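Local coordinates for uncharacterized protein AsqI (Emericella nidulans, PDB 5YY3), which catalyses, as a zinc-dependent cyclopenase of the tyrosinase family, the conversion of 4'-methoxycyclopenin into 4'-methoxyviridicatin during aspoquinolone mycotoxin biosynthesis, at residues Lys105-Leu108 with Glu109-Ile112; Pro276-Asp280 with Thr281-Thr285; Arg320-Cys323 with Leu324-Gly328; His555-Gln559 with Asn560-Pro564. All coordinates share one frame; numbering follows the deposited sequence.

Contact 1: Lys105-Leu108 with Glu109-Ile112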
loop_
_atom_site.group_PDB
_atom_site.type_symbol
_atom_site.label_atom_id
_atom_site.label_comp_id
_atom_site.label_asym_id
_atom_site.label_seq_id
_atom_site.Cartn_x
_atom_site.Cartn_y
_atom_site.Cartn_z
ATOM N N LYS A 105 -44.104 -28.701 -14.682
ATOM C CA LYS A 105 -44.091 -29.832 -13.756
ATOM C C LYS A 105 -43.873 -31.123 -14.516
ATOM O O LYS A 105 -43.099 -31.992 -14.113
ATOM C CB LYS A 105 -45.402 -29.933 -12.970
ATOM C CG LYS A 105 -45.623 -28.897 -11.871
ATOM C CD LYS A 105 -46.642 -29.433 -10.858
ATOM C CE LYS A 105 -47.431 -28.318 -10.195
ATOM N NZ LYS A 105 -46.594 -27.101 -10.079
ATOM N N GLU A 106 -44.581 -31.227 -15.628
ATOM C CA GLU A 106 -44.524 -32.399 -16.482
ATOM C C GLU A 106 -43.099 -32.653 -16.948
ATOM O O GLU A 106 -42.558 -33.744 -16.766
ATOM C CB GLU A 106 -45.460 -32.199 -17.664
ATOM C CG GLU A 106 -45.518 -33.329 -18.642
ATOM C CD GLU A 106 -46.549 -33.061 -19.705
ATOM O OE1 GLU A 106 -46.183 -32.507 -20.773
ATOM O OE2 GLU A 106 -47.738 -33.360 -19.448
ATOM N N LEU A 107 -42.490 -31.626 -17.530
ATOM C CA LEU A 107 -41.122 -31.715 -18.021
ATOM C C LEU A 107 -40.151 -32.033 -16.888
ATOM O O LEU A 107 -39.213 -32.810 -17.064
ATOM C CB LEU A 107 -40.731 -30.412 -18.722
ATOM C CG LEU A 107 -41.524 -30.073 -19.984
ATOM C CD1 LEU A 107 -41.246 -28.651 -20.428
ATOM C CD2 LEU A 107 -41.192 -31.057 -21.098
ATOM N N LEU A 108 -40.392 -31.442 -15.718
ATOM C CA LEU A 108 -39.539 -31.671 -14.545
ATOM C C LEU A 108 -39.539 -33.133 -14.100
ATOM O O LEU A 108 -38.473 -33.708 -13.819
ATOM C CB LEU A 108 -39.968 -30.764 -13.385
ATOM C CG LEU A 108 -39.461 -29.330 -13.545
ATOM C CD1 LEU A 108 -40.214 -28.384 -12.635
ATOM C CD2 LEU A 108 -37.952 -29.266 -13.296
ATOM N N GLU A 109 -40.721 -33.744 -14.040
ATOM C CA GLU A 109 -40.775 -35.151 -13.650
ATOM C C GLU A 109 -40.304 -36.057 -14.790
ATOM O O GLU A 109 -39.971 -37.215 -14.549
ATOM C CB GLU A 109 -42.169 -35.552 -13.166
ATOM C CG GLU A 109 -42.392 -35.167 -11.703
ATOM C CD GLU A 109 -43.533 -35.920 -11.040
ATOM O OE1 GLU A 109 -44.680 -35.420 -11.076
ATOM O OE2 GLU A 109 -43.278 -37.011 -10.471
ATOM N N GLU A 110 -40.243 -35.522 -16.014
ATOM C CA GLU A 110 -39.502 -36.178 -17.104
ATOM C C GLU A 110 -37.984 -35.948 -16.992
ATOM O O GLU A 110 -37.229 -36.277 -17.915
ATOM C CB GLU A 110 -39.987 -35.695 -18.468
ATOM C CG GLU A 110 -41.410 -36.083 -18.808
ATOM C CD GLU A 110 -41.835 -35.588 -20.180
ATOM O OE1 GLU A 110 -40.949 -35.340 -21.035
ATOM O OE2 GLU A 110 -43.059 -35.438 -20.394
ATOM N N ARG A 111 -37.564 -35.350 -15.872
ATOM C CA ARG A 111 -36.148 -35.181 -15.497
ATOM C C ARG A 111 -35.357 -34.187 -16.368
ATOM O O ARG A 111 -34.147 -34.307 -16.512
ATOM C CB ARG A 111 -35.433 -36.545 -15.488
ATOM C CG ARG A 111 -36.064 -37.557 -14.541
ATOM C CD ARG A 111 -36.236 -36.967 -13.142
ATOM N NE ARG A 111 -34.968 -36.865 -12.422
ATOM C CZ ARG A 111 -34.832 -36.278 -11.236
ATOM N NH1 ARG A 111 -35.886 -35.734 -10.642
ATOM N NH2 ARG A 111 -33.643 -36.227 -10.646
ATOM N N ILE A 112 -36.036 -33.192 -16.926
ATOM C CA ILE A 112 -35.321 -32.076 -17.530
ATOM C C ILE A 112 -34.528 -31.341 -16.439
ATOM O O ILE A 112 -34.943 -31.293 -15.271
ATOM C CB ILE A 112 -36.283 -31.118 -18.244
ATOM C CG1 ILE A 112 -35.529 -30.213 -19.217
ATOM C CG2 ILE A 112 -37.078 -30.283 -17.249
ATOM C CD1 ILE A 112 -36.445 -29.531 -20.204
#
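Glu109 N and Glu110 N bond back to Lys105 O and Glu106 O, each over 3.0 Å. Both are i to i+4 helical bonds, and with them the regular pattern of helix 97-109 stops. The next two amides reach back in crossed order: Ile112 N to Leu107 O at 3.2 Å, and Arg111 N to Leu108 O at 2.8 Å.

The crossed 6→1 and 5→2 pair, with Arg111 at positive phi (69°) as the C-prime residue, defines a Schellman motif. It closes the helix before the chain turns into helix 114-127.

Apolar contact accompanies the reversal. Ile112 swings back beside the last turn; its CG1 is anti to the backbone N (chi1 -163°), which puts CG2 between the N and the carbonyl carbon, facing the helix. This methyl lies 3.9 Å from Leu107 CB and 4.2 Å from Leu108 CD2, and the side chain of Leu108 also touches Leu63.

Charge marks the outer surface. Glu106 and Glu110 run side by side with carboxylate planes only 13° apart, and Glu106 OE1 is 4.3 Å from Glu110 OE2, a like-charge approach that probably costs some energy; a weak, long ion pair from Glu106 to Lys103 may offset part of it. Arg111 folds at chi2 and chi3 and turns its guanidinium to Asp68 and Gln66, while Lys105 leads away to a salt bridge with Asp56.

Contact 2: Pro276-Asp280 with Thr281-Thr285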
loop_
_atom_site.group_PDB
_atom_site.type_symbol
_atom_site.label_atom_id
_atom_site.label_comp_id
_atom_site.label_asym_id
_atom_site.label_seq_id
_atom_site.Cartn_x
_atom_site.Cartn_y
_atom_site.Cartn_z
ATOM N N PRO A 276 -9.814 -29.584 -22.206
ATOM C CA PRO A 276 -9.709 -31.044 -22.393
ATOM C C PRO A 276 -10.591 -31.785 -21.404
ATOM O O PRO A 276 -11.183 -32.811 -21.719
ATOM C CB PRO A 276 -8.235 -31.346 -22.108
ATOM C CG PRO A 276 -7.543 -30.053 -22.083
ATOM C CD PRO A 276 -8.533 -28.980 -21.803
ATOM N N ASP A 277 -10.679 -31.234 -20.202
ATOM C CA ASP A 277 -11.407 -31.843 -19.102
ATOM C C ASP A 277 -12.854 -31.411 -19.023
ATOM O O ASP A 277 -13.538 -31.733 -18.057
ATOM C CB ASP A 277 -10.703 -31.506 -17.801
ATOM C CG ASP A 277 -9.314 -32.077 -17.755
ATOM O OD1 ASP A 277 -8.939 -32.797 -18.713
ATOM O OD2 ASP A 277 -8.584 -31.773 -16.795
ATOM N N MET A 278 -13.307 -30.659 -20.022
ATOM C CA MET A 278 -14.699 -30.239 -20.092
ATOM C C MET A 278 -15.418 -31.063 -21.150
ATOM O O MET A 278 -15.053 -31.025 -22.327
ATOM C CB MET A 278 -14.801 -28.749 -20.399
ATOM C CG MET A 278 -16.170 -28.160 -20.164
ATOM S SD MET A 278 -16.216 -26.427 -20.643
ATOM C CE MET A 278 -17.826 -25.960 -20.013
ATOM N N PRO A 279 -16.430 -31.831 -20.728
ATOM C CA PRO A 279 -17.159 -32.713 -21.643
ATOM C C PRO A 279 -17.798 -31.947 -22.791
ATOM O O PRO A 279 -18.275 -30.823 -22.618
ATOM C CB PRO A 279 -18.230 -33.354 -20.752
ATOM C CG PRO A 279 -18.289 -32.514 -19.527
ATOM C CD PRO A 279 -16.916 -31.945 -19.345
ATOM N N ASP A 280 -17.795 -32.572 -23.959
ATOM C CA ASP A 280 -18.370 -32.008 -25.166
ATOM C C ASP A 280 -19.888 -31.765 -25.008
ATOM O O ASP A 280 -20.478 -30.954 -25.724
ATOM C CB ASP A 280 -18.072 -32.944 -26.347
ATOM C CG ASP A 280 -18.616 -32.419 -27.644
ATOM O OD1 ASP A 280 -18.118 -31.362 -28.102
ATOM O OD2 ASP A 280 -19.555 -33.041 -28.193
ATOM N N THR A 281 -20.504 -32.449 -24.046
ATOM C CA THR A 281 -21.927 -32.270 -23.758
ATOM C C THR A 281 -22.253 -30.917 -23.110
ATOM O O THR A 281 -23.415 -30.518 -23.065
ATOM C CB THR A 281 -22.459 -33.390 -22.833
ATOM O OG1 THR A 281 -21.779 -33.356 -21.569
ATOM C CG2 THR A 281 -22.275 -34.755 -23.482
ATOM N N LEU A 282 -21.240 -30.221 -22.605
ATOM C CA LEU A 282 -21.453 -28.902 -22.018
ATOM C C LEU A 282 -21.029 -27.772 -22.939
ATOM O O LEU A 282 -21.479 -26.637 -22.793
ATOM C CB LEU A 282 -20.690 -28.776 -20.712
ATOM C CG LEU A 282 -21.307 -29.354 -19.451
ATOM C CD1 LEU A 282 -20.365 -29.084 -18.302
ATOM C CD2 LEU A 282 -22.662 -28.732 -19.201
ATOM N N ASN A 283 -20.177 -28.088 -23.901
ATOM C CA ASN A 283 -19.325 -27.074 -24.493
ATOM C C ASN A 283 -18.866 -27.433 -25.890
ATOM O O ASN A 283 -18.048 -28.339 -26.057
ATOM C CB ASN A 283 -18.100 -26.875 -23.591
ATOM C CG ASN A 283 -17.277 -25.669 -23.970
ATOM O OD1 ASN A 283 -17.816 -24.610 -24.295
ATOM N ND2 ASN A 283 -15.954 -25.830 -23.955
ATOM N N VAL A 284 -19.371 -26.729 -26.895
ATOM C CA VAL A 284 -18.912 -26.959 -28.265
ATOM C C VAL A 284 -17.532 -26.334 -28.407
ATOM O O VAL A 284 -17.282 -25.267 -27.863
ATOM C CB VAL A 284 -19.895 -26.373 -29.322
ATOM C CG1 VAL A 284 -19.254 -26.352 -30.719
ATOM C CG2 VAL A 284 -21.184 -27.173 -29.338
ATOM N N THR A 285 -16.625 -27.018 -29.095
ATOM C CA THR A 285 -15.279 -26.493 -29.281
ATOM C C THR A 285 -15.348 -25.231 -30.144
ATOM O O THR A 285 -15.742 -25.291 -31.308
ATOM C CB THR A 285 -14.334 -27.547 -29.932
ATOM O OG1 THR A 285 -14.102 -28.628 -29.016
ATOM C CG2 THR A 285 -12.987 -26.925 -30.318
#
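Two trans first torsions bring Met278 and Asn283 together: CG is anti to the backbone N in both (chi1 -166° and -169°), and the methionine continues fully extended, so that its thioether end lies against the amide-bearing side chain at about a right angle. The setting is a beta turn, Pro279 to Leu282, in the loop between helices 210-231 and 288-304. Helical phi/psi values at Asp280 and Thr281 and the bond from Leu282 N to Pro279 O, 3.0 Å long, identify it. A second, weak bond joins Asn283 N to Asp280 O at 3.4 Å, so the chain coils for one more residue before it extends.

Inside this bend, Pro279 and Leu282 lie side by side, with the ring atom Pro279 CG 4.2 Å from Leu282 CD1. Thr281 crosses the same ring obliquely, its OG1 being 3.6 Å from Pro279 CB. Met278 CE also touches Leu282 CB, and the methionine is backed by Tyr368 and Ile382. The Asn283 amide has its main polar partner elsewhere: ND2 bonds to Glu365, and the backbone O of Asn283 receives Arg274. Met278 SD rests 3.5 Å from Asn283 CB and 3.4 Å from Asn283 ND2.

Contact 3: Arg320-Cys323 with Leu324-Gly328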
loop_
_atom_site.group_PDB
_atom_site.type_symbol
_atom_site.label_atom_id
_atom_site.label_comp_id
_atom_site.label_asym_id
_atom_site.label_seq_id
_atom_site.Cartn_x
_atom_site.Cartn_y
_atom_site.Cartn_z
ATOM N N ARG A 320 -26.038 6.469 -39.421
ATOM C CA ARG A 320 -26.094 7.112 -38.113
ATOM C C ARG A 320 -27.214 6.531 -37.251
ATOM O O ARG A 320 -27.030 6.229 -36.069
ATOM C CB ARG A 320 -26.285 8.613 -38.281
ATOM C CG ARG A 320 -26.376 9.398 -36.979
ATOM C CD ARG A 320 -26.669 10.862 -37.272
ATOM N NE ARG A 320 -27.722 11.020 -38.282
ATOM C CZ ARG A 320 -28.033 12.174 -38.860
ATOM N NH1 ARG A 320 -27.365 13.273 -38.535
ATOM N NH2 ARG A 320 -29.009 12.235 -39.761
ATOM N N ASP A 321 -28.368 6.326 -37.869
ATOM C CA ASP A 321 -29.538 5.841 -37.161
ATOM C C ASP A 321 -29.473 4.382 -36.728
ATOM O O ASP A 321 -29.946 4.041 -35.642
ATOM C CB ASP A 321 -30.779 6.041 -38.025
ATOM C CG ASP A 321 -32.057 5.869 -37.240
ATOM O OD1 ASP A 321 -32.580 4.729 -37.163
ATOM O OD2 ASP A 321 -32.520 6.878 -36.670
ATOM N N ASN A 322 -28.904 3.514 -37.565
ATOM C CA ASN A 322 -28.987 2.076 -37.301
ATOM C C ASN A 322 -27.694 1.423 -36.797
ATOM O O ASN A 322 -27.697 0.240 -36.435
ATOM C CB ASN A 322 -29.489 1.343 -38.563
ATOM C CG ASN A 322 -28.414 1.169 -39.643
ATOM O OD1 ASN A 322 -27.293 1.683 -39.545
ATOM N ND2 ASN A 322 -28.775 0.452 -40.703
ATOM N N CYS A 323 -26.600 2.182 -36.756
ATOM C CA CYS A 323 -25.295 1.582 -36.465
ATOM C C CYS A 323 -25.273 0.829 -35.125
ATOM O O CYS A 323 -24.879 -0.322 -35.088
ATOM C CB CYS A 323 -24.176 2.633 -36.492
ATOM S SG CYS A 323 -24.411 4.068 -35.369
ATOM N N LEU A 324 -25.725 1.437 -34.039
ATOM C CA LEU A 324 -25.587 0.771 -32.736
ATOM C C LEU A 324 -26.497 -0.446 -32.599
ATOM O O LEU A 324 -26.104 -1.478 -32.020
ATOM C CB LEU A 324 -25.857 1.749 -31.594
ATOM C CG LEU A 324 -24.839 2.884 -31.518
ATOM C CD1 LEU A 324 -25.085 3.746 -30.278
ATOM C CD2 LEU A 324 -23.430 2.331 -31.537
ATOM N N ASN A 325 -27.707 -0.325 -33.133
ATOM C CA ASN A 325 -28.656 -1.429 -33.094
ATOM C C ASN A 325 -28.119 -2.633 -33.843
ATOM O O ASN A 325 -28.298 -3.777 -33.420
ATOM C CB ASN A 325 -29.995 -1.018 -33.685
ATOM C CG ASN A 325 -31.109 -1.944 -33.267
ATOM O OD1 ASN A 325 -31.183 -2.352 -32.106
ATOM N ND2 ASN A 325 -31.972 -2.305 -34.215
ATOM N N PHE A 326 -27.446 -2.372 -34.954
ATOM C CA PHE A 326 -26.929 -3.458 -35.769
ATOM C C PHE A 326 -25.635 -4.004 -35.207
ATOM O O PHE A 326 -25.472 -5.214 -35.106
ATOM C CB PHE A 326 -26.738 -3.005 -37.221
ATOM C CG PHE A 326 -27.946 -3.239 -38.079
ATOM C CD1 PHE A 326 -28.192 -4.499 -38.633
ATOM C CD2 PHE A 326 -28.862 -2.214 -38.315
ATOM C CE1 PHE A 326 -29.327 -4.724 -39.432
ATOM C CE2 PHE A 326 -29.997 -2.432 -39.114
ATOM C CZ PHE A 326 -30.223 -3.689 -39.672
ATOM N N VAL A 327 -24.712 -3.123 -34.841
ATOM C CA VAL A 327 -23.470 -3.571 -34.233
ATOM C C VAL A 327 -23.755 -4.370 -32.954
ATOM O O VAL A 327 -23.206 -5.449 -32.755
ATOM C CB VAL A 327 -22.534 -2.393 -33.910
ATOM C CG1 VAL A 327 -21.328 -2.883 -33.079
ATOM C CG2 VAL A 327 -22.067 -1.719 -35.191
ATOM N N GLY A 328 -24.629 -3.840 -32.103
ATOM C CA GLY A 328 -25.028 -4.519 -30.884
ATOM C C GLY A 328 -25.763 -5.808 -31.180
ATOM O O GLY A 328 -25.491 -6.847 -30.562
HETATM O O HOH W 1 -28.745 2.486 -33.592
#
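The amino-terminal turn of helix 323-331 begins here, with Asn322 and Cys323 offering the first carbonyls to Phe326 and Val327. Phe326 N bonds to Asn322 O at 3.0 Å, and Val327 N to Cys323 O at 2.8 Å and 170°. Phe326 N also makes a weak hydrogen bond to Cys323 O, sharing its N-H between two carbonyls. Asn325 N, one of the early amides, is met by a water that it donates to at 3.0 Å and that in turn donates to Asp321 O at 2.8 Å, bridging the incoming loop to the helix.

Asn322 turns its amide back over its own backbone, CG between the N and the carbonyl carbon (chi1 77°), where it crosses the CD2-CE2 side of the Phe326 ring at a slant. Asn322 ND2 is 3.5 Å from Phe326 CE2, with amide and ring planes 65° apart, while Asn322 O lies at the ring edge, in plane, 3.3 Å from Phe326 CD2. The amide is oriented by Thr319 N, which bonds to OD1.

Asn325 reaches across to Glu212 N at the start of helix 210-231, Phe326 and Asn322 cover Leu316 of strand 316-317, and Leu324 and Val327 pack on Ala407 and Tyr403 of helix 391-410.

Contact 4: His555-Gln559 with Asn560-Pro564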
loop_
_atom_site.group_PDB
_atom_site.type_symbol
_atom_site.label_atom_id
_atom_site.label_comp_id
_atom_site.label_asym_id
_atom_site.label_seq_id
_atom_site.Cartn_x
_atom_site.Cartn_y
_atom_site.Cartn_z
ATOM N N HIS A 555 -35.251 -4.403 -13.329
ATOM C CA HIS A 555 -33.980 -4.512 -14.051
ATOM C C HIS A 555 -33.331 -3.150 -14.327
ATOM O O HIS A 555 -32.414 -3.047 -15.138
ATOM C CB HIS A 555 -34.179 -5.254 -15.365
ATOM C CG HIS A 555 -35.223 -4.645 -16.255
ATOM N ND1 HIS A 555 -36.520 -4.426 -15.834
ATOM C CD2 HIS A 555 -35.163 -4.213 -17.533
ATOM C CE1 HIS A 555 -37.212 -3.888 -16.822
ATOM N NE2 HIS A 555 -36.415 -3.749 -17.866
ATOM N N GLY A 556 -33.799 -2.108 -13.649
ATOM C CA GLY A 556 -33.121 -0.823 -13.693
ATOM C C GLY A 556 -31.879 -0.759 -12.793
ATOM O O GLY A 556 -31.451 -1.759 -12.199
ATOM N N TRP A 557 -31.290 0.424 -12.695
ATOM C CA TRP A 557 -30.099 0.608 -11.879
ATOM C C TRP A 557 -30.457 0.759 -10.388
ATOM O O TRP A 557 -31.357 1.511 -10.041
ATOM C CB TRP A 557 -29.309 1.824 -12.360
ATOM C CG TRP A 557 -27.939 1.776 -11.820
ATOM C CD1 TRP A 557 -27.406 2.570 -10.840
ATOM C CD2 TRP A 557 -26.934 0.831 -12.173
ATOM N NE1 TRP A 557 -26.107 2.196 -10.594
ATOM C CE2 TRP A 557 -25.792 1.120 -11.394
ATOM C CE3 TRP A 557 -26.876 -0.235 -13.087
ATOM C CZ2 TRP A 557 -24.607 0.375 -11.481
ATOM C CZ3 TRP A 557 -25.695 -0.960 -13.195
ATOM C CH2 TRP A 557 -24.579 -0.654 -12.390
ATOM N N PRO A 558 -29.766 0.018 -9.506
ATOM C CA PRO A 558 -30.096 0.096 -8.071
ATOM C C PRO A 558 -29.985 1.534 -7.505
ATOM O O PRO A 558 -29.006 2.233 -7.786
ATOM C CB PRO A 558 -29.061 -0.838 -7.424
ATOM C CG PRO A 558 -28.628 -1.764 -8.531
ATOM C CD PRO A 558 -28.697 -0.961 -9.788
ATOM N N GLN A 559 -30.983 1.967 -6.742
ATOM C CA GLN A 559 -30.978 3.314 -6.157
ATOM C C GLN A 559 -29.729 3.571 -5.283
ATOM O O GLN A 559 -29.143 4.657 -5.324
ATOM C CB GLN A 559 -32.258 3.535 -5.333
ATOM C CG GLN A 559 -32.396 4.931 -4.721
ATOM C CD GLN A 559 -32.327 6.024 -5.773
ATOM O OE1 GLN A 559 -33.178 6.108 -6.664
ATOM N NE2 GLN A 559 -31.295 6.859 -5.691
ATOM N N ASN A 560 -29.313 2.561 -4.520
ATOM C CA ASN A 560 -28.140 2.679 -3.664
ATOM C C ASN A 560 -26.821 2.832 -4.429
ATOM O O ASN A 560 -25.816 3.234 -3.834
ATOM C CB ASN A 560 -28.025 1.474 -2.745
ATOM C CG ASN A 560 -27.695 0.211 -3.499
ATOM O OD1 ASN A 560 -28.383 -0.139 -4.450
ATOM N ND2 ASN A 560 -26.640 -0.482 -3.079
ATOM N N LEU A 561 -26.820 2.525 -5.731
ATOM C CA LEU A 561 -25.611 2.676 -6.542
ATOM C C LEU A 561 -25.717 3.829 -7.519
ATOM O O LEU A 561 -24.871 3.960 -8.402
ATOM C CB LEU A 561 -25.305 1.391 -7.336
ATOM C CG LEU A 561 -25.157 0.105 -6.541
ATOM C CD1 LEU A 561 -24.766 -1.040 -7.463
ATOM C CD2 LEU A 561 -24.130 0.288 -5.428
ATOM N N MET A 562 -26.755 4.654 -7.387
ATOM C CA MET A 562 -26.987 5.718 -8.366
ATOM C C MET A 562 -25.830 6.686 -8.390
ATOM O O MET A 562 -25.432 7.174 -9.444
ATOM C CB MET A 562 -28.291 6.458 -8.072
ATOM C CG MET A 562 -29.526 5.729 -8.594
ATOM S SD MET A 562 -29.614 5.781 -10.391
ATOM C CE MET A 562 -29.938 7.531 -10.644
ATOM N N LEU A 563 -25.276 6.953 -7.214
ATOM C CA LEU A 563 -24.129 7.847 -7.113
ATOM C C LEU A 563 -22.826 7.063 -7.081
ATOM O O LEU A 563 -22.716 6.092 -6.338
ATOM C CB LEU A 563 -24.250 8.715 -5.859
ATOM C CG LEU A 563 -24.659 10.182 -5.902
ATOM C CD1 LEU A 563 -25.683 10.459 -6.955
ATOM C CD2 LEU A 563 -25.158 10.606 -4.534
ATOM N N PRO A 564 -21.836 7.478 -7.885
ATOM C CA PRO A 564 -20.482 6.981 -7.637
ATOM C C PRO A 564 -20.108 7.235 -6.184
ATOM O O PRO A 564 -20.559 8.228 -5.641
ATOM C CB PRO A 564 -19.626 7.805 -8.592
ATOM C CG PRO A 564 -20.563 8.106 -9.741
ATOM C CD PRO A 564 -21.905 8.320 -9.091
#
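A single turn of 3-10 type carries the chain from Pro558 to Met562: Leu561 N bonds to Pro558 O at 3.0 Å and Met562 N to Gln559 O at 3.2 Å, both i to i+3.

The turn is closed from the side by Trp557. With CG anti to its backbone N (chi1 -163°), the indole comes alongside the turn and NE1 donates to Leu561 O, 3.1 Å away at 158°. The oxygen lies within 1° of the indole plane, yet the N-H comes in above the carbonyl plane and not on a lone pair. Leu561 CB packs 3.5 Å from Trp557 NE1, and Met562, bent at chi2 and chi3, sets SD at the ring edge, 3.9 Å from Trp557 CD1, a Met-aromatic contact. Pro558 CD sits over one indole face, toward its rim, and Pro558 CG meets Leu561 CD1 at 4.1 Å. Asn560 turns its amide to Asp179 and Leu462 O.

Trp557 also forms a cation-pi pair with Arg224 and lies about 7 Å from zinc ligand His186, side chain to side chain. The indole N-H is used on the turn's own carbonyl, which probably helps hold the rotation of this buried indole near the zinc ligand.

In the fold
Contacts 3 and 4 are buried, contact 2 partly so, and contact 1 lies on the surface. Contacts 1 and 3 treat opposite helix ends, while contacts 2 and 4 are tight bends in loops, each with a proline carbonyl as acceptor. Chemistry follows place: charged side chains dominate at 105-112, a thioether meets an amide at 276-285, an asparagine amide meets a phenylalanine edge at 320-328, and an indole N-H bonds to a backbone carbonyl at 555-564. Contacts 1 and 2 lie about 12 Å apart at nearest atoms. Contacts 2 and 3 belong to the hemocyanin-type copper domain; contact 4, in the ig-like region, packs on its helices 180-193 and 210-231, joining the two.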